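Local structure of T-cell surface glycoprotein YE1/48 (Mus musculus, 1QO3) at residues Gly37-Gln40 / Thr41-Ser45; Leu109-Lys112 / Thr113-Asp116. The protein serves as an inhibitory receptor of natural killer cells for H-2d class I molecules, which it recognises through this extracellular C-type lectin-like domain. The protein carries 1 engineered substitution. All coordinates share one frame; numbering follows the deposited sequence.

In the fold
Interactions 1 and 2 lie on opposite sides of the domain's centre, their own centres about 20 Å apart and their nearest atoms about 8 Å apart. Residues 37-45 belong to one helix and make a partly buried contact: an outward face of amide, ammonium and hydroxyl groups, an inward face with two half-cystines. Residues 109-116 form a largely buried beta hairpin with leucines on its inner side and polar groups at its turn that meet another protein. The two contacts share strand 124-131, which receives disulfides from Cys-38 and Cys-42 of the helix and side-chain packing from Leu-109 and Leu-110 of the hairpin.

Interaction 1: residues Gly37-Gln40 / Thr41-Ser45; sequences GCKQ and TCQSS. Unlike the reference sequence in segment 41-45: Thr-41 (reference Ala).
Gln-43 leans back along the helix over Lys-39 and Gln-40, one turn earlier. Its CB rests against two backbone oxygens, Lys-39 O and Gln-40 O, and CG stays close to Lys-39 O. Beyond CG the chain runs extended, carrying the terminal amide out to the ends of both partners. There Gln-43 OE1 takes a hydrogen bond from Lys-39 NZ at 3.1 Å, the ammonium lying above the amide plane and off the lone pairs. Lys-39 runs alongside in the same direction, straight as far as CE and bent only at its last torsion (chi4 -65°), which swings NZ toward the glutamine. The other end of the amide, Gln-43 NE2, makes a weak bond of 3.4 Å to Gln-40 OE1, the two amide planes being 55° apart. Long, flexible polar chains suit this outward face, since each can reach a neighbour a turn away.

This is helix 35-44 of the C-type lectin-like domain, and its other face is built for burial. Cys-38 and Cys-42, four residues apart and so on one side of the helix, form disulfides with Cys-126 and Cys-128, and both pack on Leu-49. Between them Cys-42 N donates to Cys-38 O at 2.9 Å.

Two hydroxyls double up on helix carbonyls. Thr-41, which differs from the reference alanine, holds OG1 beside its own backbone N (chi1 -66°), from where OG1 donates to Gly-37 O at 3.0 Å; its backbone N reaches the same oxygen from the opposite face of the carbonyl plane. Lys-33 also bonds this hydroxyl. Gln-40 O is gripped by Ser-44 N at 2.8 Å and, from above the carbonyl plane, by Ser-44 OG at 3.1 Å.

Interaction 2: residues Leu109-Lys112 / Thr113-Asp116; sequences LLSK and TRLD
Leu-110 and Leu-115 face each other as a non-hydrogen-bonded pair in the antiparallel hairpin of strands 107-110 and 115-118, part of the C-type lectin fold. Their side chains leave the same face of the sheet and cross obliquely, CD1 of Leu-110 meeting CD1 of Leu-115 at 3.8 Å. Branched apolar chains suit this inner face, where Leu-110 also packs on Val-72 and Ile-127 and Leu-115 on Leu-95.

Leu-109 and Asp-116 point to the other face. Leu-109 N gives a firm bond to Asp-116 O, 2.8 Å, whereas the return bond from Asp-116 N is weak.

Lys-112 and Thr-113 occupy the corners of a tight type I turn, flanked by Ser-111 and Arg-114; Ser-111 N donates to Arg-114 O at 2.7 Å, and Arg-114 N bonds back to Ser-111 O from above its carbonyl plane, closing the turn. The small Ser-111 tucks its hydroxyl back between its own backbone N and carbonyl carbon (chi1 72°). There OG touches CB of Arg-114, takes a weak bond from Thr-113 N and shares a water, 3.0 Å away, that also donates weakly to Arg-114 O.

At the turn the polar ends diverge from the hairpin. Lys-112 stretches out fully to form a salt bridge with an acidic side chain of another protein, probably the class I ligand, whose backbone also bonds Thr-113 OG1 and Arg-114 NH1. The arginine folds back through bends at chi2 and chi3, setting one guanidinium face over Asp-116 CB, while NH2 of Arg-114 lies 3.5 Å from Asp-116 OD1, an oxygen well out of the guanidinium plane that pairs by charge alone.

Interaction 1: residues Gly37-Gln40 / Thr41-Ser45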
loop_
_atom_site.group_PDB
_atom_site.type_symbol
_atom_site.label_atom_id
_atom_site.label_comp_id
_atom_site.label_asym_id
_atom_site.label_seq_id
_atom_site.Cartn_x
_atom_site.Cartn_y
_atom_site.Cartn_z
ATOM N N GLY C 37 -1.746 37.330 -11.660
ATOM C CA GLY C 37 -2.360 36.854 -12.888
ATOM C C GLY C 37 -3.309 35.702 -12.566
ATOM O O GLY C 37 -4.362 35.537 -13.198
ATOM N N CYS C 38 -2.934 34.898 -11.575
ATOM C CA CYS C 38 -3.753 33.774 -11.148
ATOM C C CYS C 38 -4.968 34.292 -10.398
ATOM O O CYS C 38 -6.079 33.797 -10.588
ATOM C CB CYS C 38 -2.962 32.845 -10.225
ATOM S SG CYS C 38 -1.893 31.643 -11.072
ATOM N N LYS C 39 -4.742 35.276 -9.533
ATOM C CA LYS C 39 -5.815 35.879 -8.753
ATOM C C LYS C 39 -6.919 36.323 -9.708
ATOM O O LYS C 39 -8.091 35.983 -9.527
ATOM C CB LYS C 39 -5.287 37.089 -7.979
ATOM C CG LYS C 39 -6.320 37.791 -7.102
ATOM C CD LYS C 39 -5.668 38.898 -6.278
ATOM C CE LYS C 39 -6.684 39.628 -5.405
ATOM N NZ LYS C 39 -7.692 40.374 -6.211
ATOM N N GLN C 40 -6.522 37.076 -10.729
ATOM C CA GLN C 40 -7.440 37.588 -11.736
ATOM C C GLN C 40 -8.125 36.464 -12.518
ATOM O O GLN C 40 -9.334 36.495 -12.726
ATOM C CB GLN C 40 -6.685 38.517 -12.697
ATOM C CG GLN C 40 -7.549 39.204 -13.743
ATOM C CD GLN C 40 -8.598 40.141 -13.136
ATOM O OE1 GLN C 40 -9.546 39.698 -12.482
ATOM N NE2 GLN C 40 -8.427 41.445 -13.356
ATOM N N THR C 41 -7.365 35.465 -12.948
ATOM C CA THR C 41 -7.957 34.363 -13.701
ATOM C C THR C 41 -9.056 33.659 -12.899
ATOM O O THR C 41 -10.129 33.361 -13.434
ATOM C CB THR C 41 -6.892 33.340 -14.124
ATOM O OG1 THR C 41 -6.007 33.955 -15.068
ATOM C CG2 THR C 41 -7.535 32.112 -14.766
ATOM N N CYS C 42 -8.796 33.395 -11.622
ATOM C CA CYS C 42 -9.799 32.746 -10.792
ATOM C C CYS C 42 -11.017 33.676 -10.664
ATOM O O CYS C 42 -12.162 33.235 -10.790
ATOM C CB CYS C 42 -9.236 32.420 -9.401
ATOM S SG CYS C 42 -7.861 31.208 -9.331
ATOM N N GLN C 43 -10.766 34.965 -10.433
ATOM C CA GLN C 43 -11.848 35.932 -10.293
ATOM C C GLN C 43 -12.713 36.027 -11.538
ATOM O O GLN C 43 -13.925 36.165 -11.436
ATOM C CB GLN C 43 -11.291 37.315 -9.938
ATOM C CG GLN C 43 -11.276 37.602 -8.444
ATOM C CD GLN C 43 -10.552 38.896 -8.080
ATOM O OE1 GLN C 43 -10.557 39.316 -6.917
ATOM N NE2 GLN C 43 -9.921 39.527 -9.069
ATOM N N SER C 44 -12.094 35.948 -12.711
ATOM C CA SER C 44 -12.833 36.018 -13.975
ATOM C C SER C 44 -13.826 34.872 -14.131
ATOM O O SER C 44 -14.821 34.998 -14.845
ATOM C CB SER C 44 -11.872 36.004 -15.168
ATOM O OG SER C 44 -11.108 37.194 -15.215
ATOM N N SER C 45 -13.545 33.749 -13.479
ATOM C CA SER C 45 -14.426 32.590 -13.555
ATOM C C SER C 45 -15.331 32.513 -12.334
ATOM O O SER C 45 -15.912 31.468 -12.040
ATOM C CB SER C 45 -13.605 31.307 -13.677
ATOM O OG SER C 45 -13.027 31.205 -14.965
#

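Interaction 2: residues Leu109-Lys112 / Thr113-Asp116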
loop_
_atom_site.group_PDB
_atom_site.type_symbol
_atom_site.label_atom_id
_atom_site.label_comp_id
_atom_site.label_asym_id
_atom_site.label_seq_id
_atom_site.Cartn_x
_atom_site.Cartn_y
_atom_site.Cartn_z
ATOM N N LEU C 109 3.297 29.471 -2.576
ATOM C CA LEU C 109 3.207 28.351 -3.507
ATOM C C LEU C 109 2.860 27.069 -2.761
ATOM O O LEU C 109 3.335 26.860 -1.641
ATOM C CB LEU C 109 4.551 28.133 -4.205
ATOM C CG LEU C 109 5.020 29.163 -5.223
ATOM C CD1 LEU C 109 6.511 28.999 -5.476
ATOM C CD2 LEU C 109 4.211 28.992 -6.502
ATOM N N LEU C 110 2.036 26.219 -3.377
ATOM C CA LEU C 110 1.678 24.927 -2.787
ATOM C C LEU C 110 2.263 23.817 -3.649
ATOM O O LEU C 110 2.127 23.817 -4.877
ATOM C CB LEU C 110 0.157 24.721 -2.705
ATOM C CG LEU C 110 -0.251 23.276 -2.342
ATOM C CD1 LEU C 110 0.139 22.950 -0.900
ATOM C CD2 LEU C 110 -1.743 23.077 -2.528
ATOM N N SER C 111 2.930 22.874 -3.004
ATOM C CA SER C 111 3.502 21.736 -3.714
ATOM C C SER C 111 3.181 20.495 -2.896
ATOM O O SER C 111 2.773 20.591 -1.742
ATOM C CB SER C 111 5.018 21.880 -3.859
ATOM O OG SER C 111 5.665 21.683 -2.615
ATOM N N LYS C 112 3.365 19.335 -3.514
ATOM C CA LYS C 112 3.118 18.044 -2.888
ATOM C C LYS C 112 3.750 17.933 -1.504
ATOM O O LYS C 112 3.216 17.278 -0.609
ATOM C CB LYS C 112 3.676 16.938 -3.792
ATOM C CG LYS C 112 3.757 15.557 -3.144
ATOM C CD LYS C 112 4.298 14.519 -4.122
ATOM C CE LYS C 112 4.379 13.146 -3.470
ATOM N NZ LYS C 112 4.778 12.061 -4.423
ATOM N N THR C 113 4.884 18.591 -1.321
ATOM C CA THR C 113 5.599 18.503 -0.057
ATOM C C THR C 113 5.786 19.818 0.677
ATOM O O THR C 113 6.257 19.830 1.812
ATOM C CB THR C 113 7.003 17.882 -0.279
ATOM O OG1 THR C 113 7.713 18.642 -1.276
ATOM C CG2 THR C 113 6.881 16.432 -0.739
ATOM N N ARG C 114 5.414 20.924 0.051
ATOM C CA ARG C 114 5.616 22.209 0.704
ATOM C C ARG C 114 4.587 23.307 0.444
ATOM O O ARG C 114 3.767 23.240 -0.475
ATOM C CB ARG C 114 7.000 22.767 0.320
ATOM C CG ARG C 114 8.220 21.982 0.833
ATOM C CD ARG C 114 8.389 22.106 2.350
ATOM N NE ARG C 114 8.449 23.499 2.788
ATOM C CZ ARG C 114 9.479 24.316 2.588
ATOM N NH1 ARG C 114 10.564 23.889 1.957
ATOM N NH2 ARG C 114 9.413 25.578 2.995
ATOM N N LEU C 115 4.674 24.319 1.298
ATOM C CA LEU C 115 3.884 25.541 1.240
ATOM C C LEU C 115 5.071 26.516 1.381
ATOM O O LEU C 115 5.413 26.961 2.477
ATOM C CB LEU C 115 2.923 25.617 2.440
ATOM C CG LEU C 115 1.611 26.413 2.295
ATOM C CD1 LEU C 115 0.977 26.172 0.927
ATOM C CD2 LEU C 115 0.641 26.002 3.401
ATOM N N ASP C 116 5.719 26.794 0.251
ATOM C CA ASP C 116 6.912 27.636 0.194
ATOM C C ASP C 116 6.657 28.964 -0.523
ATOM O O ASP C 116 5.834 29.035 -1.441
ATOM C CB ASP C 116 8.013 26.833 -0.515
ATOM C CG ASP C 116 9.393 27.435 -0.357
ATOM O OD1 ASP C 116 9.632 28.151 0.638
ATOM O OD2 ASP C 116 10.248 27.163 -1.229
HETATM O O HOH W 1 5.318 24.703 -2.395
#